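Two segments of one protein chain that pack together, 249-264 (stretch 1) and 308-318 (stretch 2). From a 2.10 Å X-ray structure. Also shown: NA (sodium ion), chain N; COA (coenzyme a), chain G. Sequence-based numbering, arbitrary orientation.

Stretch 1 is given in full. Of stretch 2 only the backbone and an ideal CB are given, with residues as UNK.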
ATOM      1  N   LEU C 249       1.190  32.934  46.173  1.00 66.49           N
ATOM      2  CA  LEU C 249       2.114  33.007  45.043  1.00 66.68           C
ATOM      3  C   LEU C 249       1.989  31.785  44.133  1.00 67.29           C
ATOM      4  O   LEU C 249       2.207  31.906  42.926  1.00 67.16           O
ATOM      5  CB  LEU C 249       3.562  33.251  45.526  1.00 69.13           C
ATOM      6  CG  LEU C 249       3.794  34.658  46.133  1.00 76.17           C
ATOM      7  CD1 LEU C 249       4.832  34.641  47.238  1.00 78.72           C
ATOM      8  CD2 LEU C 249       4.144  35.696  45.049  1.00 80.13           C
ATOM      9  N   PHE C 250       1.575  30.629  44.704  1.00 61.16           N
ATOM     10  CA  PHE C 250       1.322  29.387  43.968  1.00 58.91           C
ATOM     11  C   PHE C 250       0.076  29.548  43.091  1.00 59.25           C
ATOM     12  O   PHE C 250       0.069  29.077  41.955  1.00 60.68           O
ATOM     13  CB  PHE C 250       1.157  28.199  44.941  1.00 61.50           C
ATOM     14  CG  PHE C 250       0.634  26.927  44.317  1.00 62.55           C
ATOM     15  CD1 PHE C 250       1.374  26.248  43.357  1.00 66.36           C
ATOM     16  CD2 PHE C 250      -0.608  26.420  44.671  1.00 64.57           C
ATOM     17  CE1 PHE C 250       0.876  25.082  42.759  1.00 67.57           C
ATOM     18  CE2 PHE C 250      -1.094  25.241  44.090  1.00 67.70           C
ATOM     19  CZ  PHE C 250      -0.350  24.579  43.137  1.00 66.08           C
ATOM     20  N   ILE C 251      -0.972  30.227  43.622  1.00 52.09           N
ATOM     21  CA  ILE C 251      -2.242  30.488  42.940  1.00 50.31           C
ATOM     22  C   ILE C 251      -2.020  31.500  41.802  1.00 53.68           C
ATOM     23  O   ILE C 251      -2.524  31.294  40.686  1.00 54.17           O
ATOM     24  CB  ILE C 251      -3.366  30.868  43.954  1.00 53.06           C
ATOM     25  CG1 ILE C 251      -3.685  29.695  44.937  1.00 55.03           C
ATOM     26  CG2 ILE C 251      -4.634  31.371  43.277  1.00 53.12           C
ATOM     27  CD1 ILE C 251      -3.994  28.286  44.311  1.00 65.98           C
ATOM     28  N   LYS C 252      -1.210  32.546  42.078  1.00 48.41           N
ATOM     29  CA  LYS C 252      -0.797  33.587  41.136  1.00 47.14           C
ATOM     30  C   LYS C 252      -0.032  32.961  39.981  1.00 51.74           C
ATOM     31  O   LYS C 252      -0.177  33.396  38.840  1.00 51.19           O
ATOM     32  CB  LYS C 252       0.065  34.654  41.837  1.00 49.34           C
ATOM     33  CG  LYS C 252      -0.761  35.674  42.616  1.00 60.59           C
ATOM     34  CD  LYS C 252       0.086  36.842  43.102  1.00 73.71           C
ATOM     35  CE  LYS C 252      -0.711  37.884  43.863  1.00 87.65           C
ATOM     36  NZ  LYS C 252      -1.484  38.783  42.958  1.00 97.60           N
ATOM     37  N   GLU C 253       0.741  31.899  40.280  1.00 50.33           N
ATOM     38  CA  GLU C 253       1.527  31.138  39.310  1.00 50.40           C
ATOM     39  C   GLU C 253       0.600  30.332  38.354  1.00 52.78           C
ATOM     40  O   GLU C 253       0.867  30.283  37.151  1.00 50.62           O
ATOM     41  CB  GLU C 253       2.551  30.255  40.051  1.00 53.16           C
ATOM     42  CG  GLU C 253       3.571  29.550  39.174  1.00 69.47           C
ATOM     43  CD  GLU C 253       3.212  28.119  38.806  1.00116.54           C
ATOM     44  OE1 GLU C 253       2.966  27.311  39.733  1.00123.99           O
ATOM     45  OE2 GLU C 253       3.197  27.801  37.594  1.00120.45           O
ATOM     46  N   ILE C 254      -0.491  29.743  38.878  1.00 51.24           N
ATOM     47  CA  ILE C 254      -1.483  29.017  38.069  1.00 50.96           C
ATOM     48  C   ILE C 254      -2.222  30.026  37.176  1.00 55.93           C
ATOM     49  O   ILE C 254      -2.336  29.810  35.972  1.00 57.65           O
ATOM     50  CB  ILE C 254      -2.454  28.182  38.956  1.00 54.06           C
ATOM     51  CG1 ILE C 254      -1.693  27.112  39.762  1.00 55.49           C
ATOM     52  CG2 ILE C 254      -3.604  27.554  38.135  1.00 53.62           C
ATOM     53  CD1 ILE C 254      -2.326  26.820  41.077  1.00 69.52           C
ATOM     54  N   ASP C 255      -2.658  31.146  37.760  1.00 52.71           N
ATOM     55  CA  ASP C 255      -3.368  32.245  37.095  1.00 52.08           C
ATOM     56  C   ASP C 255      -2.620  32.842  35.877  1.00 55.41           C
ATOM     57  O   ASP C 255      -3.270  33.385  34.983  1.00 54.20           O
ATOM     58  CB  ASP C 255      -3.670  33.358  38.135  1.00 53.62           C
ATOM     59  CG  ASP C 255      -4.512  34.513  37.628  1.00 64.98           C
ATOM     60  OD1 ASP C 255      -5.694  34.291  37.307  1.00 65.61           O
ATOM     61  OD2 ASP C 255      -3.990  35.638  37.555  1.00 76.48           O
ATOM     62  N   SER C 256      -1.272  32.765  35.860  1.00 53.41           N
ATOM     63  CA  SER C 256      -0.415  33.335  34.804  1.00 53.33           C
ATOM     64  C   SER C 256      -0.331  32.486  33.535  1.00 57.99           C
ATOM     65  O   SER C 256      -0.028  33.017  32.461  1.00 58.82           O
ATOM     66  CB  SER C 256       0.982  33.643  35.348  1.00 56.57           C
ATOM     67  OG  SER C 256       1.672  32.471  35.737  1.00 62.50           O
ATOM     68  N   LYS C 257      -0.606  31.180  33.648  1.00 54.41           N
ATOM     69  CA  LYS C 257      -0.549  30.265  32.503  1.00 53.83           C
ATOM     70  C   LYS C 257      -1.934  29.950  31.939  1.00 52.12           C
ATOM     71  O   LYS C 257      -2.117  28.916  31.285  1.00 52.32           O
ATOM     72  CB  LYS C 257       0.250  28.984  32.854  1.00 58.33           C
ATOM     73  CG  LYS C 257       1.698  29.273  33.212  1.00 78.15           C
ATOM     74  CD  LYS C 257       2.478  28.005  33.476  1.00 94.48           C
ATOM     75  CE  LYS C 257       3.920  28.301  33.820  1.00108.07           C
ATOM     76  NZ  LYS C 257       4.063  28.918  35.168  1.00117.55           N
ATOM     77  N   THR C 258      -2.914  30.851  32.169  1.00 45.28           N
ATOM     78  CA  THR C 258      -4.288  30.663  31.685  1.00 43.33           C
ATOM     79  C   THR C 258      -5.055  31.986  31.470  1.00 46.25           C
ATOM     80  O   THR C 258      -4.789  32.995  32.141  1.00 46.01           O
ATOM     81  CB  THR C 258      -5.095  29.669  32.589  1.00 47.30           C
ATOM     82  OG1 THR C 258      -6.412  29.476  32.039  1.00 47.03           O
ATOM     83  CG2 THR C 258      -5.205  30.113  34.058  1.00 43.76           C
ATOM     84  N   GLY C 259      -6.015  31.929  30.552  1.00 41.01           N
ATOM     85  CA  GLY C 259      -6.968  33.000  30.270  1.00 41.18           C
ATOM     86  C   GLY C 259      -8.024  33.077  31.359  1.00 46.65           C
ATOM     87  O   GLY C 259      -8.608  34.142  31.579  1.00 48.60           O
ATOM     88  N   ALA C 260      -8.238  31.950  32.082  1.00 43.18           N
ATOM     89  CA  ALA C 260      -9.133  31.814  33.244  1.00 42.28           C
ATOM     90  C   ALA C 260      -8.548  32.591  34.424  1.00 45.14           C
ATOM     91  O   ALA C 260      -7.372  32.953  34.408  1.00 42.11           O
ATOM     92  CB  ALA C 260      -9.273  30.338  33.639  1.00 42.92           C
ATOM     93  N   SER C 261      -9.374  32.826  35.452  1.00 44.05           N
ATOM     94  CA  SER C 261      -8.983  33.566  36.650  1.00 45.42           C
ATOM     95  C   SER C 261      -8.980  32.662  37.877  1.00 50.99           C
ATOM     96  O   SER C 261      -9.920  31.900  38.075  1.00 51.21           O
ATOM     97  CB  SER C 261      -9.913  34.756  36.870  1.00 49.53           C
ATOM     98  OG  SER C 261      -9.471  35.552  37.958  1.00 60.69           O
ATOM     99  N   LEU C 262      -7.886  32.702  38.648  1.00 47.41           N
ATOM    100  CA  LEU C 262      -7.683  31.969  39.893  1.00 48.59           C
ATOM    101  C   LEU C 262      -6.989  32.993  40.796  1.00 54.25           C
ATOM    102  O   LEU C 262      -5.824  33.346  40.556  1.00 54.88           O
ATOM    103  CB  LEU C 262      -6.763  30.726  39.707  1.00 49.25           C
ATOM    104  CG  LEU C 262      -7.210  29.495  38.840  1.00 53.01           C
ATOM    105  CD1 LEU C 262      -8.597  28.980  39.198  1.00 52.33           C
ATOM    106  CD2 LEU C 262      -7.004  29.721  37.356  1.00 49.26           C
ATOM    107  N   LYS C 263      -7.733  33.540  41.773  1.00 48.87           N
ATOM    108  CA  LYS C 263      -7.238  34.572  42.675  1.00 47.76           C
ATOM    109  C   LYS C 263      -7.470  34.163  44.119  1.00 52.12           C
ATOM    110  O   LYS C 263      -8.541  33.676  44.448  1.00 53.01           O
ATOM    111  CB  LYS C 263      -7.900  35.938  42.367  1.00 49.69           C
ATOM    112  CG  LYS C 263      -7.672  36.455  40.927  1.00 65.87           C
ATOM    113  CD  LYS C 263      -8.231  37.860  40.648  1.00 83.12           C
ATOM    114  CE  LYS C 263      -7.208  38.965  40.879  1.00103.34           C
ATOM    115  NZ  LYS C 263      -7.820  40.326  40.944  1.00107.68           N
ATOM    116  N   LEU C 264      -6.461  34.328  44.976  1.00 49.14           N
ATOM    117  CA  LEU C 264      -6.553  34.026  46.403  1.00 50.04           C
ATOM    118  C   LEU C 264      -5.799  35.064  47.237  1.00 54.59           C
ATOM    119  O   LEU C 264      -4.631  35.351  46.974  1.00 54.93           O
ATOM    120  CB  LEU C 264      -6.067  32.593  46.725  1.00 50.69           C
ATOM    121  CG  LEU C 264      -5.901  32.215  48.214  1.00 56.92           C
ATOM    122  CD1 LEU C 264      -7.250  32.173  48.951  1.00 57.06           C
ATOM    123  CD2 LEU C 264      -5.165  30.908  48.371  1.00 58.78           C
ATOM    124  N   UNK C 308     -13.816  29.870  32.985  1.00 43.89           N
ATOM    125  CA  UNK C 308     -13.807  28.429  32.687  1.00 42.68           C
ATOM    126  C   UNK C 308     -12.444  27.740  32.946  1.00 44.78           C
ATOM    127  O   UNK C 308     -11.823  27.263  31.986  1.00 45.82           O
ATOM    128  CB  UNK C 308     -14.205  28.219  31.225  1.00 42.68           C
ATOM    129  N   UNK C 309     -11.969  27.646  34.226  1.00 39.89           N
ATOM    130  CA  UNK C 309     -10.707  26.927  34.480  1.00 38.98           C
ATOM    131  C   UNK C 309     -10.899  25.416  34.360  1.00 42.24           C
ATOM    132  O   UNK C 309     -11.982  24.922  34.670  1.00 43.10           O
ATOM    133  CB  UNK C 309     -10.165  27.273  35.868  1.00 38.98           C
ATOM    134  N   UNK C 310      -9.854  24.675  33.909  1.00 37.87           N
ATOM    135  CA  UNK C 310      -9.944  23.223  33.782  1.00 38.36           C
ATOM    136  C   UNK C 310      -9.905  22.512  35.142  1.00 45.91           C
ATOM    137  O   UNK C 310      -9.636  23.144  36.165  1.00 46.55           O
ATOM    138  CB  UNK C 310      -8.805  22.711  32.898  1.00 38.36           C
ATOM    139  N   UNK C 311     -10.174  21.191  35.137  1.00 44.97           N
ATOM    140  CA  UNK C 311     -10.179  20.315  36.312  1.00 45.54           C
ATOM    141  C   UNK C 311      -8.884  20.400  37.139  1.00 51.46           C
ATOM    142  O   UNK C 311      -8.948  20.512  38.355  1.00 51.22           O
ATOM    143  CB  UNK C 311     -10.404  18.868  35.867  1.00 45.54           C
ATOM    144  N   UNK C 312      -7.731  20.334  36.473  1.00 49.29           N
ATOM    145  CA  UNK C 312      -6.401  20.397  37.077  1.00 50.52           C
ATOM    146  C   UNK C 312      -6.205  21.722  37.798  1.00 54.53           C
ATOM    147  O   UNK C 312      -5.746  21.714  38.939  1.00 55.23           O
ATOM    148  CB  UNK C 312      -5.316  20.207  36.015  1.00 50.52           C
ATOM    149  N   UNK C 313      -6.582  22.851  37.159  1.00 50.58           N
ATOM    150  CA  UNK C 313      -6.459  24.181  37.772  1.00 50.41           C
ATOM    151  C   UNK C 313      -7.315  24.307  39.030  1.00 53.30           C
ATOM    152  O   UNK C 313      -6.805  24.758  40.059  1.00 54.95           O
ATOM    153  CB  UNK C 313      -6.856  25.264  36.767  1.00 50.41           C
ATOM    154  N   UNK C 314      -8.589  23.848  38.971  1.00 47.29           N
ATOM    155  CA  UNK C 314      -9.517  23.910  40.110  1.00 47.48           C
ATOM    156  C   UNK C 314      -9.084  22.962  41.206  1.00 52.06           C
ATOM    157  O   UNK C 314      -9.300  23.251  42.384  1.00 50.82           O
ATOM    158  CB  UNK C 314     -10.944  23.578  39.668  1.00 47.48           C
ATOM    159  N   UNK C 315      -8.472  21.829  40.823  1.00 49.51           N
ATOM    160  CA  UNK C 315      -7.978  20.834  41.773  1.00 51.33           C
ATOM    161  C   UNK C 315      -6.871  21.439  42.643  1.00 58.36           C
ATOM    162  O   UNK C 315      -6.961  21.363  43.866  1.00 60.32           O
ATOM    163  CB  UNK C 315      -7.463  19.596  41.036  1.00 51.33           C
ATOM    164  N   UNK C 316      -5.845  22.061  42.014  1.00 54.73           N
ATOM    165  CA  UNK C 316      -4.728  22.715  42.715  1.00 55.24           C
ATOM    166  C   UNK C 316      -5.168  23.862  43.598  1.00 59.29           C
ATOM    167  O   UNK C 316      -4.629  24.023  44.686  1.00 60.84           O
ATOM    168  CB  UNK C 316      -3.704  23.231  41.702  1.00 55.24           C
ATOM    169  N   UNK C 317      -6.174  24.632  43.144  1.00 54.14           N
ATOM    170  CA  UNK C 317      -6.779  25.735  43.870  1.00 53.14           C
ATOM    171  C   UNK C 317      -7.481  25.214  45.129  1.00 56.84           C
ATOM    172  O   UNK C 317      -7.267  25.765  46.208  1.00 58.12           O
ATOM    173  CB  UNK C 317      -7.764  26.490  42.975  1.00 53.14           C
ATOM    174  N   UNK C 318      -8.326  24.170  44.985  1.00 52.70           N
ATOM    175  CA  UNK C 318      -9.085  23.559  46.079  1.00 54.04           C
ATOM    176  C   UNK C 318      -8.133  22.932  47.094  1.00 61.38           C
ATOM    177  O   UNK C 318      -8.393  23.024  48.292  1.00 62.83           O
ATOM    178  CB  UNK C 318     -10.058  22.507  45.542  1.00 54.04           C
TER
HETATM  179 NA    NA N 502      -5.235  34.425  34.199  1.00 41.27          NA
HETATM  180  N1A COA G 701       2.063  26.696  19.018  1.00 37.02           N
HETATM  181  C2A COA G 701       2.200  27.979  19.372  1.00 38.66           C
HETATM  182  N3A COA G 701       1.302  28.789  19.950  1.00 36.94           N
HETATM  183  C4A COA G 701       0.122  28.169  20.107  1.00 37.60           C
HETATM  184  C5A COA G 701      -0.171  26.856  19.783  1.00 36.70           C
HETATM  185  C6A COA G 701       0.876  26.084  19.242  1.00 37.31           C
HETATM  186  N6A COA G 701       0.769  24.784  18.972  1.00 40.79           N
HETATM  187  N7A COA G 701      -1.516  26.588  19.991  1.00 41.12           N
HETATM  188  C8A COA G 701      -1.994  27.720  20.440  1.00 40.25           C
HETATM  189  N9A COA G 701      -1.063  28.724  20.532  1.00 41.42           N
HETATM  190  C1B COA G 701      -1.278  30.107  20.955  1.00 39.94           C
HETATM  191  C2B COA G 701      -2.338  30.877  20.176  1.00 40.71           C
HETATM  192  O2B COA G 701      -1.809  31.388  18.950  1.00 43.32           O
HETATM  193  C3B COA G 701      -2.663  31.989  21.178  1.00 39.95           C
HETATM  194  O3B COA G 701      -1.674  33.041  21.158  1.00 37.56           O
HETATM  195  P3B COA G 701      -1.977  34.549  21.582  1.00 35.80           P
HETATM  196  O7A COA G 701      -2.582  34.504  22.944  1.00 36.78           O
HETATM  197  O8A COA G 701      -0.668  35.252  21.530  1.00 39.03           O
HETATM  198  O9A COA G 701      -2.903  35.114  20.490  1.00 35.17           O
HETATM  199  C4B COA G 701      -2.463  31.326  22.547  1.00 37.80           C
HETATM  200  O4B COA G 701      -1.710  30.120  22.301  1.00 38.21           O
HETATM  201  C5B COA G 701      -3.728  31.006  23.302  1.00 39.15           C
HETATM  202  O5B COA G 701      -4.656  30.413  22.372  1.00 42.87           O
HETATM  203  P1A COA G 701      -6.241  30.810  22.378  1.00 45.87           P
HETATM  204  O1A COA G 701      -7.106  29.856  21.639  1.00 46.78           O
HETATM  205  O2A COA G 701      -6.470  32.261  21.982  1.00 39.95           O
HETATM  206  O3A COA G 701      -6.426  30.658  23.956  1.00 51.94           O
HETATM  207  P2A COA G 701      -7.568  30.584  25.061  1.00 48.04           P
HETATM  208  O4A COA G 701      -7.981  29.181  25.258  1.00 49.20           O
HETATM  209  O5A COA G 701      -6.935  31.138  26.317  1.00 50.70           O
HETATM  210  O6A COA G 701      -8.800  31.504  24.549  1.00 41.51           O
HETATM  211  CBP COA G 701     -10.175  33.209  25.624  1.00 36.87           C
HETATM  212  CCP COA G 701      -8.887  32.910  24.848  1.00 39.55           C
HETATM  213  CDP COA G 701     -10.234  34.720  25.887  1.00 29.73           C
HETATM  214  CEP COA G 701     -11.422  32.783  24.825  1.00 36.86           C
HETATM  215  CAP COA G 701     -10.137  32.429  26.967  1.00 40.28           C
HETATM  216  OAP COA G 701      -8.883  32.571  27.609  1.00 42.80           O
HETATM  217  C9P COA G 701     -11.250  32.729  27.963  1.00 45.34           C
HETATM  218  O9P COA G 701     -12.355  32.199  27.829  1.00 49.14           O
HETATM  219  N8P COA G 701     -10.951  33.567  28.969  1.00 43.34           N
HETATM  220  C7P COA G 701     -11.937  34.022  29.939  1.00 39.76           C
HETATM  221  C6P COA G 701     -12.178  35.503  29.836  1.00 43.61           C
HETATM  222  C5P COA G 701     -13.121  36.007  30.903  1.00 46.46           C
HETATM  223  O5P COA G 701     -13.189  35.451  31.998  1.00 49.05           O
HETATM  224  N4P COA G 701     -13.876  37.055  30.576  1.00 47.54           N
HETATM  225  C3P COA G 701     -14.909  37.593  31.452  1.00 51.38           C
HETATM  226  C2P COA G 701     -16.206  36.813  31.375  1.00 54.05           C
HETATM  227  S1P COA G 701     -17.397  37.757  32.366  1.00 58.56           S

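Stretch 2 is a short lead-in followed by a helix, 311-318, that runs antiparallel (170°) to helix 249-256 and nearly parallel (4°) to strand 261-264, so one helical face looks onto both elements.

Position 308 has positive phi (49°), and its CA-to-CB bond points away from stretch 1. Glycine, asparagine or aspartate would tolerate this backbone; it is Asp-308, bonded elsewhere in the structure.

At 309, phi is -74° and the ideal CB lies 3.9 Å from Ala-260 CB and 4.1 Å from Leu-262 CD1. A small apolar residue would suit, proline included. Pro-309 places its CB 3.9 Å from Ala-260 CB and 4.1 Å from Leu-262 CD1.

Position 310 directly precedes the helix, with psi at 171° and CB sideways. Serine, threonine, aspartate or asparagine could cap there. Asn-310 does so: its OD1 accepts from the backbone N of position 313 at 2.8 Å.

Positions 311 and 312 meet nothing of stretch 1, and polar residues fit; they are Thr-311 and Glu-312.

At 313 the CB points toward stretch 1, 4.2 Å from Ile-254 CG2 and 4.5 Å from Leu-262 CD2. An aliphatic chain would fill this site, but a longer chain with a polar end, such as glutamate or glutamine, could also reach the turn after helix 249-256, where the Lys-257 carbonyl and the Thr-258 hydroxyl invite polar or water-mediated contacts. Glu-313 combines both: CG lies 3.9 Å from Ile-254 CG2, while OE2 comes within 3.4 Å of Thr-258 CB. Its carboxylate accepts from three waters, which link it to Ile-254 O, Lys-257 O and Thr-258 OG1. OE1 also accepts from Asn-310 N at 3.2 Å, reciprocating the cap.

The CB of 314 points away and 315 is out of reach of stretch 1, so many polar or aromatic residues would do; they are Thr-314 and Tyr-315.

At 316 the CB points toward stretch 1, 3.9 Å from both Phe-250 CZ and Ile-254 CD1. Alanine, a medium aliphatic or an aromatic would serve. The CB of His-316 makes the closest side-chain contacts, 3.8 Å from Phe-250 CZ and 4.0 Å from Ile-254 CD1.

At 317 the CB is sideways; the ideal CB lies 4.4 Å from Ile-251 CD1 and 4.6 Å from Leu-262 CD1. Leucine, methionine or phenylalanine could pack here, but the Lys-263 carbonyl farther along favours a long side chain ending in a donor. Tyr-317 meets both demands. In the t rotamer, its ring places CE1 3.8 Å from Ile-251 CG2 and CD1 4.1 Å from Leu-262 CB, and its OH donates to Lys-263 O at 2.8 Å, tying helix to strand.

Position 318 points away, so stretch 1 sets no demand and many residues would fit, a small hydroxyl residue among them; Thr-318 donates from OG1 to Thr-314 O at 2.7 Å.

Stretch 2, residues 308-318: DPNTEETYHYT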
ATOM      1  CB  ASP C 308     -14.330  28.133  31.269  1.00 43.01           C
ATOM      2  CG  ASP C 308     -14.677  26.665  30.991  1.00 55.84           C
ATOM      3  OD1 ASP C 308     -15.024  25.924  31.963  1.00 54.01           O
ATOM      4  OD2 ASP C 308     -14.638  26.262  29.802  1.00 64.94           O
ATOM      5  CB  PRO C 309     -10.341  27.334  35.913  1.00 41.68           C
ATOM      6  CG  PRO C 309     -11.600  27.763  36.555  1.00 46.49           C
ATOM      7  CD  PRO C 309     -12.575  28.160  35.485  1.00 41.78           C
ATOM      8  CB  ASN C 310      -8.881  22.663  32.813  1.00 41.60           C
ATOM      9  CG  ASN C 310      -7.439  22.905  33.201  1.00 67.61           C
ATOM     10  OD1 ASN C 310      -7.017  22.701  34.347  1.00 53.02           O
ATOM     11  ND2 ASN C 310      -6.628  23.280  32.221  1.00 62.63           N
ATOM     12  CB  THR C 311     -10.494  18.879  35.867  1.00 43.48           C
ATOM     13  OG1 THR C 311     -11.769  18.889  35.249  1.00 38.58           O
ATOM     14  CG2 THR C 311     -10.494  17.881  37.026  1.00 42.25           C
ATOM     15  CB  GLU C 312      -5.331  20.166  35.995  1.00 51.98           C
ATOM     16  CG  GLU C 312      -3.884  20.221  36.451  1.00 61.11           C
ATOM     17  CD  GLU C 312      -2.925  20.359  35.283  1.00 78.60           C
ATOM     18  OE1 GLU C 312      -2.334  21.450  35.116  1.00 60.52           O
ATOM     19  OE2 GLU C 312      -2.820  19.398  34.487  1.00 86.27           O
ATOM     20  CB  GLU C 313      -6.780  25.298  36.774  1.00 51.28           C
ATOM     21  CG  GLU C 313      -5.726  25.418  35.680  1.00 63.19           C
ATOM     22  CD  GLU C 313      -6.100  26.194  34.432  1.00 81.05           C
ATOM     23  OE1 GLU C 313      -7.297  26.508  34.240  1.00 76.97           O
ATOM     24  OE2 GLU C 313      -5.184  26.470  33.627  1.00 87.52           O
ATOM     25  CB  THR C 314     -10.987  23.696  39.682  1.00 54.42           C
ATOM     26  OG1 THR C 314     -11.142  22.362  39.184  1.00 55.90           O
ATOM     27  CG2 THR C 314     -11.447  24.698  38.645  1.00 49.07           C
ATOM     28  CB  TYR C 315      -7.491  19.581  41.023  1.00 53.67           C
ATOM     29  CG  TYR C 315      -6.649  18.662  41.866  1.00 57.47           C
ATOM     30  CD1 TYR C 315      -7.239  17.766  42.747  1.00 60.36           C
ATOM     31  CD2 TYR C 315      -5.255  18.704  41.805  1.00 58.64           C
ATOM     32  CE1 TYR C 315      -6.469  16.926  43.544  1.00 63.30           C
ATOM     33  CE2 TYR C 315      -4.474  17.872  42.603  1.00 61.06           C
ATOM     34  CZ  TYR C 315      -5.088  16.982  43.468  1.00 68.48           C
ATOM     35  OH  TYR C 315      -4.338  16.165  44.263  1.00 74.14           O
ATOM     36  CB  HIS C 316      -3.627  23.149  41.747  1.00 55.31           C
ATOM     37  CG  HIS C 316      -2.898  21.992  41.145  1.00 59.41           C
ATOM     38  ND1 HIS C 316      -2.862  21.796  39.770  1.00 60.76           N
ATOM     39  CD2 HIS C 316      -2.231  20.982  41.747  1.00 62.93           C
ATOM     40  CE1 HIS C 316      -2.164  20.687  39.583  1.00 61.10           C
ATOM     41  NE2 HIS C 316      -1.762  20.162  40.741  1.00 63.03           N
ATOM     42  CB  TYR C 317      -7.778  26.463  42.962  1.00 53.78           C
ATOM     43  CG  TYR C 317      -8.325  27.748  43.542  1.00 56.64           C
ATOM     44  CD1 TYR C 317      -7.666  28.962  43.350  1.00 58.36           C
ATOM     45  CD2 TYR C 317      -9.520  27.760  44.254  1.00 58.14           C
ATOM     46  CE1 TYR C 317      -8.177  30.152  43.868  1.00 60.18           C
ATOM     47  CE2 TYR C 317     -10.045  28.945  44.765  1.00 59.66           C
ATOM     48  CZ  TYR C 317      -9.363  30.137  44.587  1.00 68.02           C
ATOM     49  OH  TYR C 317      -9.880  31.298  45.109  1.00 70.17           O
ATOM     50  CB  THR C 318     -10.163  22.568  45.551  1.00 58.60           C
ATOM     51  OG1 THR C 318     -10.941  23.184  44.526  1.00 51.29           O
ATOM     52  CG2 THR C 318     -11.112  22.075  46.652  1.00 58.84           C
TER
HETATM   53  O   HOH W   1      -2.581  26.671  35.076  1.00 56.89           O
HETATM   54  O   HOH W   2      -4.032  26.543  31.029  1.00 68.81           O
HETATM   55  O   HOH W   3      -8.180  26.971  31.528  1.00 57.62           O
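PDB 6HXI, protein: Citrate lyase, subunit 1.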